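Local coordinates for protein GH62 arabinofuranosidase (PDB 4N4B) that hydrolyses terminal non-reducing alpha-L-arabinofuranosides, probably removing arabinose substituents from plant xylan, by means of a five-bladed beta-propeller domain, at residues Y90-Q94 with A95-T99; S189-L193 with E194-N198; Q263-W266 with A267-N270; Q310-D313 with P314-G318. All coordinates share one frame; numbering follows the deposited sequence.

Interaction 1. Residues Y90-Q94 with A95-T99; sequences YYLDQ and APLGT
Leu-92 and Leu-97 form the tight inner side of this turn. The first torsion of Leu-97 (chi1 -176°) turns its branch toward Leu-92, CD2 comes to 4.1 Å from Leu-92 CB, and the two branched side chains cross obliquely. Leucine suits both places because each must fill apolar space, Leu-92 against Phe-62 and Leu-118, Leu-97 against Tyr-120. Next to them, Ala-95 N donates to Leu-92 O over 3.0 Å, coming from well above the carbonyl plane, and the small CB of Ala-95 lies close to that same oxygen. This bond closes the 3-10 turn of residues 92-94, with which the chain leaves the outermost strand 90-91 of one propeller blade on its way to strand 103-110 of the next. Gly-98 then brings the chain back beside Asp-93, its CA making a CA-H...O contact of 3.6 Å with Asp-93 O. The positive phi here (80°) is one that glycine adopts easily. Toward solvent the packing thins: Asp-93 CB and Thr-99 CG2 brush at 4.0 Å, while the Asp-93 carboxylate turns to a salt bridge with Arg-42.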
loop_
_atom_site.group_PDB
_atom_site.type_symbol
_atom_site.label_atom_id
_atom_site.label_comp_id
_atom_site.label_asym_id
_atom_site.label_seq_id
_atom_site.Cartn_x
_atom_site.Cartn_y
_atom_site.Cartn_z
ATOM N N TYR A 90 5.489 -17.755 -1.021
ATOM C CA TYR A 90 5.945 -18.125 0.301
ATOM C C TYR A 90 5.011 -17.507 1.319
ATOM O O TYR A 90 5.009 -16.388 1.511
ATOM C CB TYR A 90 7.402 -17.711 0.564
ATOM C CG TYR A 90 8.376 -18.309 -0.437
ATOM C CD1 TYR A 90 8.861 -19.545 -0.249
ATOM C CD2 TYR A 90 8.738 -17.651 -1.554
ATOM C CE1 TYR A 90 9.728 -20.125 -1.157
ATOM C CE2 TYR A 90 9.614 -18.219 -2.472
ATOM C CZ TYR A 90 10.099 -19.459 -2.237
ATOM O OH TYR A 90 10.944 -19.982 -3.212
ATOM N N TYR A 91 4.195 -18.344 1.903
ATOM C CA TYR A 91 3.169 -17.896 2.811
ATOM C C TYR A 91 3.756 -17.576 4.193
ATOM O O TYR A 91 4.431 -18.354 4.781
ATOM C CB TYR A 91 2.089 -18.986 2.904
ATOM C CG TYR A 91 1.327 -19.180 1.579
ATOM C CD1 TYR A 91 0.391 -18.282 1.177
ATOM C CD2 TYR A 91 1.578 -20.263 0.766
ATOM C CE1 TYR A 91 -0.262 -18.422 -0.007
ATOM C CE2 TYR A 91 0.893 -20.408 -0.428
ATOM C CZ TYR A 91 -0.038 -19.496 -0.796
ATOM O OH TYR A 91 -0.725 -19.666 -1.967
ATOM N N LEU A 92 3.473 -16.389 4.667
ATOM C CA LEU A 92 4.091 -15.924 5.897
ATOM C C LEU A 92 3.502 -16.539 7.153
ATOM O O LEU A 92 4.055 -16.415 8.195
ATOM C CB LEU A 92 4.093 -14.396 5.987
ATOM C CG LEU A 92 4.783 -13.635 4.861
ATOM C CD1 LEU A 92 5.043 -12.207 5.338
ATOM C CD2 LEU A 92 6.132 -14.283 4.448
ATOM N N ASP A 93 2.409 -17.271 6.990
ATOM C CA ASP A 93 1.912 -18.042 8.140
ATOM C C ASP A 93 2.851 -19.172 8.544
ATOM O O ASP A 93 2.665 -19.737 9.615
ATOM C CB ASP A 93 0.475 -18.521 7.972
ATOM C CG ASP A 93 0.266 -19.533 6.888
ATOM O OD1 ASP A 93 1.228 -20.036 6.310
ATOM O OD2 ASP A 93 -0.922 -19.847 6.588
ATOM N N GLN A 94 3.892 -19.447 7.728
ATOM C CA GLN A 94 4.936 -20.410 8.066
ATOM C C GLN A 94 6.040 -19.777 8.883
ATOM O O GLN A 94 6.855 -20.532 9.451
ATOM C CB GLN A 94 5.508 -21.016 6.770
ATOM C CG GLN A 94 4.437 -21.668 5.898
ATOM C CD GLN A 94 3.652 -22.735 6.615
ATOM O OE1 GLN A 94 2.432 -22.620 7.003
ATOM N NE2 GLN A 94 4.336 -23.778 6.840
ATOM N N ALA A 95 6.096 -18.500 9.025
ATOM C CA ALA A 95 6.973 -17.762 9.909
ATOM C C ALA A 95 6.344 -17.647 11.303
ATOM O O ALA A 95 5.132 -17.858 11.445
ATOM C CB ALA A 95 7.242 -16.357 9.376
ATOM N N PRO A 96 7.105 -17.123 12.261
ATOM C CA PRO A 96 6.480 -16.818 13.533
ATOM C C PRO A 96 5.341 -15.838 13.402
ATOM O O PRO A 96 4.404 -15.876 14.245
ATOM C CB PRO A 96 7.625 -16.305 14.312
ATOM C CG PRO A 96 8.826 -17.093 13.865
ATOM C CD PRO A 96 8.603 -17.120 12.351
ATOM N N LEU A 97 5.369 -14.990 12.412
ATOM C CA LEU A 97 4.218 -14.065 12.033
ATOM C C LEU A 97 2.926 -14.886 12.068
ATOM O O LEU A 97 1.954 -14.420 12.722
ATOM C CB LEU A 97 4.473 -13.506 10.703
ATOM C CG LEU A 97 3.447 -12.456 10.208
ATOM C CD1 LEU A 97 4.110 -11.427 9.342
ATOM C CD2 LEU A 97 2.323 -13.186 9.442
ATOM N N GLY A 98 2.826 -16.073 11.508
ATOM C CA GLY A 98 1.860 -17.068 11.854
ATOM C C GLY A 98 0.490 -16.865 11.269
ATOM O O GLY A 98 0.172 -15.932 10.511
ATOM N N THR A 99 -0.362 -17.829 11.595
ATOM C CA THR A 99 -1.759 -17.770 11.305
ATOM C C THR A 99 -2.467 -16.683 12.094
ATOM O O THR A 99 -2.009 -16.216 13.158
ATOM C CB THR A 99 -2.420 -19.143 11.533
ATOM O OG1 THR A 99 -2.303 -19.498 12.906
ATOM C CG2 THR A 99 -1.883 -20.278 10.610
#

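Interaction 2. Residues S189-L193 with E194-N198; sequences SETSL and EQFPN
Ser-192 and Gln-195 resemble an ST motif with a weak hydroxyl bond, a turn in which a serine uses both its carbonyl and its hydroxyl oxygen to hold backbone N-H groups further on. It lies where strand 185-192 of one propeller blade runs out into the loop leading to strand 204-208. Ser-192 O takes two donors: Gln-195 N at 3.1 Å, from well above the carbonyl plane, and Phe-196 N at 3.0 Å, nearly in line with the C=O bond. The hydroxyl contribution, Gln-195 N to Ser-192 OG, is the weak one. A serine suits this place, its short side chain keeping OG near the turn's N-H with chi1 at 76°. In one of its two conformers, Gln-195 runs its extended side chain back along the turn and NE2 donates to Ser-192 OG at 2.8 Å, the oxygen lying close to the amide plane; the other conformer makes this bond doubtful as a permanent one. On the inner side Phe-196 packs on Phe-110, Tyr-117 and Cys-175, and Pro-197 CB, after a cis peptide bond, sits over the centre of its ring. A water lies 2.7 Å from Leu-193 O and 2.8 Å from Phe-196 O and can donate to either. Thr-191 joins the strand to the far end of the turn. Its beta-branch serves two neighbours at once: CG2 meets Phe-196 CA at 3.9 Å, and OG1, anti to the backbone N, donates in the carbonyl plane to Asn-198 O at 2.7 Å.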
loop_
_atom_site.group_PDB
_atom_site.type_symbol
_atom_site.label_atom_id
_atom_site.label_comp_id
_atom_site.label_asym_id
_atom_site.label_seq_id
_atom_site.Cartn_x
_atom_site.Cartn_y
_atom_site.Cartn_z
ATOM N N SER A 189 -0.087 9.268 13.454
ATOM C CA SER A 189 0.617 9.325 14.723
ATOM C C SER A 189 2.093 9.512 14.439
ATOM O O SER A 189 2.492 9.369 13.315
ATOM C CB SER A 189 0.482 8.036 15.479
ATOM O OG SER A 189 -0.806 7.838 15.932
ATOM N N GLU A 190 2.870 9.892 15.460
ATOM C CA GLU A 190 4.320 10.032 15.266
ATOM C C GLU A 190 5.030 9.604 16.536
ATOM O O GLU A 190 4.525 9.647 17.630
ATOM C CB GLU A 190 4.692 11.424 14.764
ATOM C CG GLU A 190 4.352 12.549 15.723
ATOM C CD GLU A 190 4.768 13.903 15.163
ATOM O OE1 GLU A 190 3.961 14.567 14.552
ATOM O OE2 GLU A 190 6.005 14.218 15.364
ATOM N N THR A 191 6.323 9.377 16.291
ATOM C CA THR A 191 7.332 9.154 17.367
ATOM C C THR A 191 8.646 9.605 16.837
ATOM O O THR A 191 8.827 9.869 15.642
ATOM C CB THR A 191 7.342 7.697 17.764
ATOM O OG1 THR A 191 8.035 7.552 19.028
ATOM C CG2 THR A 191 7.939 6.759 16.705
ATOM N N SER A 192 9.638 9.759 17.741
ATOM C CA SER A 192 10.916 10.083 17.210
ATOM C C SER A 192 11.572 8.939 16.488
ATOM O O SER A 192 11.271 7.763 16.750
ATOM C CB SER A 192 11.839 10.520 18.402
ATOM O OG SER A 192 12.260 9.452 19.138
ATOM N N LEU A 193 12.519 9.252 15.616
ATOM C CA LEU A 193 13.309 8.308 14.900
ATOM C C LEU A 193 13.950 7.314 15.838
ATOM O O LEU A 193 14.007 6.093 15.607
ATOM C CB LEU A 193 14.326 8.958 13.923
ATOM C CG LEU A 193 15.149 8.023 13.055
ATOM C CD1 LEU A 193 14.254 7.285 12.014
ATOM C CD2 LEU A 193 16.285 8.766 12.351
ATOM N N GLU A 194 14.495 7.841 16.958
ATOM C CA GLU A 194 15.198 7.057 17.896
ATOM C C GLU A 194 14.352 6.135 18.740
ATOM O O GLU A 194 14.864 5.098 19.236
ATOM C CB GLU A 194 16.083 8.044 18.821
ATOM C CG GLU A 194 17.099 8.947 18.033
ATOM C CD GLU A 194 16.526 10.214 17.255
ATOM O OE1 GLU A 194 15.309 10.684 17.336
ATOM O OE2 GLU A 194 17.355 10.814 16.496
ATOM N N GLN A 195 13.057 6.450 18.847
ATOM C CA GLN A 195 12.141 5.659 19.631
ATOM C C GLN A 195 11.405 4.565 18.789
ATOM O O GLN A 195 11.011 3.547 19.333
ATOM C CB GLN A 195 11.105 6.550 20.253
ATOM C CG GLN A 195 11.611 7.505 21.371
ATOM C CD GLN A 195 10.403 8.343 21.738
ATOM O OE1 GLN A 195 9.508 7.860 22.422
ATOM N NE2 GLN A 195 10.237 9.489 21.089
ATOM N N PHE A 196 11.323 4.819 17.493
ATOM C CA PHE A 196 10.593 3.899 16.585
ATOM C C PHE A 196 11.036 2.479 16.832
ATOM O O PHE A 196 12.249 2.206 16.888
ATOM C CB PHE A 196 10.845 4.334 15.186
ATOM C CG PHE A 196 10.063 3.444 14.189
ATOM C CD1 PHE A 196 10.612 2.278 13.710
ATOM C CD2 PHE A 196 8.785 3.788 13.815
ATOM C CE1 PHE A 196 9.882 1.462 12.781
ATOM C CE2 PHE A 196 8.015 2.963 12.940
ATOM C CZ PHE A 196 8.608 1.837 12.430
ATOM N N PRO A 197 10.117 1.489 16.932
ATOM C CA PRO A 197 8.671 1.575 16.690
ATOM C C PRO A 197 7.842 1.993 17.864
ATOM O O PRO A 197 6.592 2.059 17.783
ATOM C CB PRO A 197 8.332 0.150 16.261
ATOM C CG PRO A 197 9.283 -0.704 17.102
ATOM C CD PRO A 197 10.557 0.096 17.093
ATOM N N ASN A 198 8.440 2.232 19.024
ATOM C CA ASN A 198 7.762 2.575 20.221
ATOM C C ASN A 198 7.356 4.043 20.371
ATOM O O ASN A 198 7.908 4.887 19.682
ATOM C CB ASN A 198 8.700 2.138 21.392
ATOM C CG ASN A 198 9.093 0.681 21.300
ATOM O OD1 ASN A 198 8.236 -0.225 21.353
ATOM N ND2 ASN A 198 10.340 0.420 21.165
HETATM O O HOH W 1 14.645 3.597 16.428
#

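Interaction 3. Residues Q263-W266 with A267-N270; sequences QNPW and ARSN
Extended torsions from chi1 (-176°) out to NE carry the guanidinium of Arg-268 away from the backbone, while its CB, close to the chain, meets the ring of Pro-265. Asn-270 instead holds CG between its backbone N and carbonyl carbon (chi1 62°), which folds its amide back toward the same ring. The proline thus touches both: Pro-265 CB lies 3.7 Å from Arg-268 CB, the side chains crossing at about a right angle, and Pro-265 CG lies 3.6 Å from Asn-270 OD1, the proline and asparagine side chains coming from opposite directions. A rigid, compact ring suits this inside corner, where the chain doubles back and its two halves run 150° apart. Beyond the ring, Arg-268 NH1 gives Asn-270 OD1 a weak hydrogen bond of 3.1 Å. The stronger polar partners lie elsewhere: NH2 of Arg-268 forms a salt bridge with Asp-238, and ND2 of Asn-270 donates to the backbone O of Glu-262, which ties the second half of the bend to both.

At the corner itself Trp-266 and Ala-267 both face Phe-243, a classic beta bulge. The small Ala-267 CB stands 3.9 Å from Trp-266 CE3. The large indole is sent into an aromatic cluster, edge-to-face with Trp-28 and Phe-307 and tilted against Trp-26. The bend therefore lies against strand 241-248 of one blade, while its tryptophan reaches strands 28-30 and 306-311 of the adjoining mixed sheet.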
loop_
_atom_site.group_PDB
_atom_site.type_symbol
_atom_site.label_atom_id
_atom_site.label_comp_id
_atom_site.label_asym_id
_atom_site.label_seq_id
_atom_site.Cartn_x
_atom_site.Cartn_y
_atom_site.Cartn_z
ATOM N N GLN A 263 -12.113 13.710 -13.088
ATOM C CA GLN A 263 -11.681 14.250 -14.396
ATOM C C GLN A 263 -10.191 14.412 -14.505
ATOM O O GLN A 263 -9.603 14.343 -15.604
ATOM C CB GLN A 263 -12.323 15.636 -14.613
ATOM C CG GLN A 263 -13.811 15.564 -14.436
ATOM C CD GLN A 263 -14.364 16.027 -13.043
ATOM O OE1 GLN A 263 -13.972 15.534 -11.918
ATOM N NE2 GLN A 263 -15.374 17.001 -13.128
ATOM N N ASN A 264 -9.517 14.577 -13.328
ATOM C CA ASN A 264 -8.093 14.671 -13.288
ATOM C C ASN A 264 -7.544 13.802 -12.154
ATOM O O ASN A 264 -7.227 14.278 -11.095
ATOM C CB ASN A 264 -7.592 16.076 -13.044
ATOM C CG ASN A 264 -6.100 16.164 -13.169
ATOM O OD1 ASN A 264 -5.456 15.520 -14.008
ATOM N ND2 ASN A 264 -5.523 16.942 -12.318
ATOM N N PRO A 265 -7.545 12.476 -12.387
ATOM C CA PRO A 265 -7.254 11.499 -11.361
ATOM C C PRO A 265 -5.791 11.183 -11.333
ATOM O O PRO A 265 -5.063 11.319 -12.264
ATOM C CB PRO A 265 -8.032 10.271 -11.766
ATOM C CG PRO A 265 -8.049 10.342 -13.264
ATOM C CD PRO A 265 -8.128 11.803 -13.594
ATOM N N TRP A 266 -5.331 10.701 -10.184
ATOM C CA TRP A 266 -4.013 10.079 -10.179
ATOM C C TRP A 266 -3.927 8.799 -11.031
ATOM O O TRP A 266 -3.134 8.737 -11.946
ATOM C CB TRP A 266 -3.422 9.879 -8.757
ATOM C CG TRP A 266 -1.929 9.606 -8.772
ATOM C CD1 TRP A 266 -0.957 10.544 -8.940
ATOM C CD2 TRP A 266 -1.224 8.366 -8.592
ATOM N NE1 TRP A 266 0.271 10.002 -8.912
ATOM C CE2 TRP A 266 0.166 8.641 -8.720
ATOM C CE3 TRP A 266 -1.608 7.042 -8.440
ATOM C CZ2 TRP A 266 1.110 7.669 -8.658
ATOM C CZ3 TRP A 266 -0.690 6.071 -8.342
ATOM C CH2 TRP A 266 0.682 6.361 -8.422
ATOM N N ALA A 267 -4.856 7.891 -10.763
ATOM C CA ALA A 267 -4.989 6.667 -11.600
ATOM C C ALA A 267 -6.433 6.211 -11.505
ATOM O O ALA A 267 -7.019 6.095 -10.431
ATOM C CB ALA A 267 -4.049 5.547 -11.150
ATOM N N ARG A 268 -7.025 5.981 -12.712
ATOM C CA ARG A 268 -8.434 5.662 -12.825
ATOM C C ARG A 268 -8.606 5.047 -14.214
ATOM O O ARG A 268 -7.781 5.201 -15.064
ATOM C CB ARG A 268 -9.299 6.933 -12.621
ATOM C CG ARG A 268 -10.785 6.735 -12.612
ATOM C CD ARG A 268 -11.583 7.953 -12.005
ATOM N NE ARG A 268 -13.011 7.685 -12.043
ATOM C CZ ARG A 268 -13.766 7.967 -13.127
ATOM N NH1 ARG A 268 -13.314 8.640 -14.129
ATOM N NH2 ARG A 268 -14.985 7.497 -13.152
ATOM N N SER A 269 -9.781 4.459 -14.428
ATOM C CA SER A 269 -10.076 3.890 -15.749
ATOM C C SER A 269 -9.862 4.881 -16.871
ATOM O O SER A 269 -9.499 4.495 -17.981
ATOM C CB SER A 269 -11.477 3.375 -15.855
ATOM O OG SER A 269 -12.424 4.367 -15.642
ATOM N N ASN A 270 -10.103 6.160 -16.661
ATOM C CA ASN A 270 -9.975 7.139 -17.693
ATOM C C ASN A 270 -8.585 7.635 -18.025
ATOM O O ASN A 270 -8.421 8.421 -18.973
ATOM C CB ASN A 270 -10.955 8.304 -17.517
ATOM C CG ASN A 270 -10.729 9.055 -16.231
ATOM O OD1 ASN A 270 -10.405 8.495 -15.188
ATOM N ND2 ASN A 270 -10.972 10.351 -16.266
#

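Interaction 4. Residues Q310-D313 with P314-G318; sequences QGMD and PSAGG
Asp-313 reaches across the start of the turn that it begins, its carboxylate meeting the backbone of Ser-315. Its CB lies 3.5 Å from Pro-314 N. The first torsion, -177°, directs CG toward the following residues, and OD1 then accepts from Ser-315 N at 2.9 Å with an N-H...O angle of 147°. The donor stands above the carboxylate plane, 37° out of it. This closes an Asx turn, for which the short acidic side chain has the right reach. OD1 also accepts from a water at 2.8 Å; that water lies near Ser-315 OG, but serine has two conformers and this second link is doubtful.

The same residue opens a type I beta turn, its O taking Ala-316 N at 3.1 Å along an almost straight N-H...O line. Pro-314 suits the second position because its ring fixes phi near the value needed and no N-H is wanted from it. Beside the turn Met-312, flexible and unbranched, bends at its sulfur to bring CE within 3.9 Å of Ala-316 CB and 3.6 Å of Ala-316 O.

Met-312 packs further on Leu-323 and Trp-325 of the return loop. The turn thus rides at the surface in the end region of strand 306-311, whose Gly-311 is backbone-bonded to Arg-326 at the start of strand 326-332, the antiparallel partner reached by this loop.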
loop_
_atom_site.group_PDB
_atom_site.type_symbol
_atom_site.label_atom_id
_atom_site.label_comp_id
_atom_site.label_asym_id
_atom_site.label_seq_id
_atom_site.Cartn_x
_atom_site.Cartn_y
_atom_site.Cartn_z
ATOM N N GLN A 310 -3.870 -3.645 -7.776
ATOM C CA GLN A 310 -4.871 -4.721 -7.879
ATOM C C GLN A 310 -6.062 -4.252 -8.723
ATOM O O GLN A 310 -6.536 -3.121 -8.610
ATOM C CB GLN A 310 -5.323 -5.186 -6.503
ATOM C CG GLN A 310 -6.075 -4.182 -5.698
ATOM C CD GLN A 310 -6.492 -4.719 -4.353
ATOM O OE1 GLN A 310 -5.881 -5.578 -3.753
ATOM N NE2 GLN A 310 -7.590 -4.137 -3.819
ATOM N N GLY A 311 -6.500 -5.215 -9.479
ATOM C CA GLY A 311 -7.663 -5.044 -10.296
ATOM C C GLY A 311 -8.519 -6.315 -10.332
ATOM O O GLY A 311 -8.148 -7.274 -9.849
ATOM N N MET A 312 -9.650 -6.228 -10.994
ATOM C CA MET A 312 -10.537 -7.361 -11.136
ATOM C C MET A 312 -11.479 -7.168 -12.326
ATOM O O MET A 312 -11.800 -6.096 -12.729
ATOM C CB MET A 312 -11.371 -7.615 -9.868
ATOM C CG MET A 312 -12.220 -6.459 -9.491
ATOM S SD MET A 312 -13.353 -6.811 -8.132
ATOM C CE MET A 312 -14.807 -7.201 -9.125
ATOM N N ASP A 313 -11.938 -8.306 -12.806
ATOM C CA ASP A 313 -12.960 -8.323 -13.863
ATOM C C ASP A 313 -14.135 -7.447 -13.451
ATOM O O ASP A 313 -14.709 -7.692 -12.490
ATOM C CB ASP A 313 -13.414 -9.754 -14.098
ATOM C CG ASP A 313 -14.456 -9.897 -15.249
ATOM O OD1 ASP A 313 -15.099 -8.983 -15.622
ATOM O OD2 ASP A 313 -14.588 -11.020 -15.670
ATOM N N PRO A 314 -14.462 -6.414 -14.215
ATOM C CA PRO A 314 -15.489 -5.488 -13.707
ATOM C C PRO A 314 -16.874 -6.063 -13.787
ATOM O O PRO A 314 -17.771 -5.536 -13.228
ATOM C CB PRO A 314 -15.353 -4.285 -14.596
ATOM C CG PRO A 314 -14.938 -4.803 -15.873
ATOM C CD PRO A 314 -13.878 -5.766 -15.498
ATOM N N SER A 315 -16.970 -7.131 -14.512
ATOM C CA SER A 315 -18.355 -7.876 -14.420
ATOM C C SER A 315 -18.576 -8.805 -13.151
ATOM O O SER A 315 -19.681 -9.175 -12.975
ATOM C CB SER A 315 -18.469 -8.755 -15.647
ATOM O OG SER A 315 -18.511 -7.926 -16.780
ATOM N N ALA A 316 -17.536 -9.012 -12.353
ATOM C CA ALA A 316 -17.657 -9.878 -11.192
ATOM C C ALA A 316 -18.339 -9.173 -10.035
ATOM O O ALA A 316 -18.201 -8.008 -9.811
ATOM C CB ALA A 316 -16.300 -10.448 -10.762
ATOM N N GLY A 317 -19.084 -9.958 -9.324
ATOM C CA GLY A 317 -19.703 -9.493 -8.094
ATOM C C GLY A 317 -19.694 -10.541 -7.015
ATOM O O GLY A 317 -18.915 -11.465 -7.050
ATOM N N GLY A 318 -20.542 -10.326 -6.004
ATOM C CA GLY A 318 -20.513 -11.182 -4.852
ATOM C C GLY A 318 -19.876 -10.602 -3.614
ATOM O O GLY A 318 -19.644 -9.385 -3.575
HETATM O O HOH W 2 -15.980 -7.926 -18.024
#

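Along the chain the four contacts come in series, each at a turn or loop in the periphery of the fold, about 18 to 20 Å from the chain centre, spread round the propeller. Interactions 1 and 3 lie in loops between sheets: 1 leads from strand 90-91 to strand 103-110, 3 from strand 256-257 to strand 272-274. Interactions 2 and 4 connect strands of the same sheet, 185-192 with 204-208 and 306-311 with 326-332. Interaction 4 begins in the mixed sheet and interaction 3 precedes its strand 272-274, their centres about 18 Å apart; interactions 2 and 4 are the most distant, about 39 Å. None touches another; each is a local contact within its own connection.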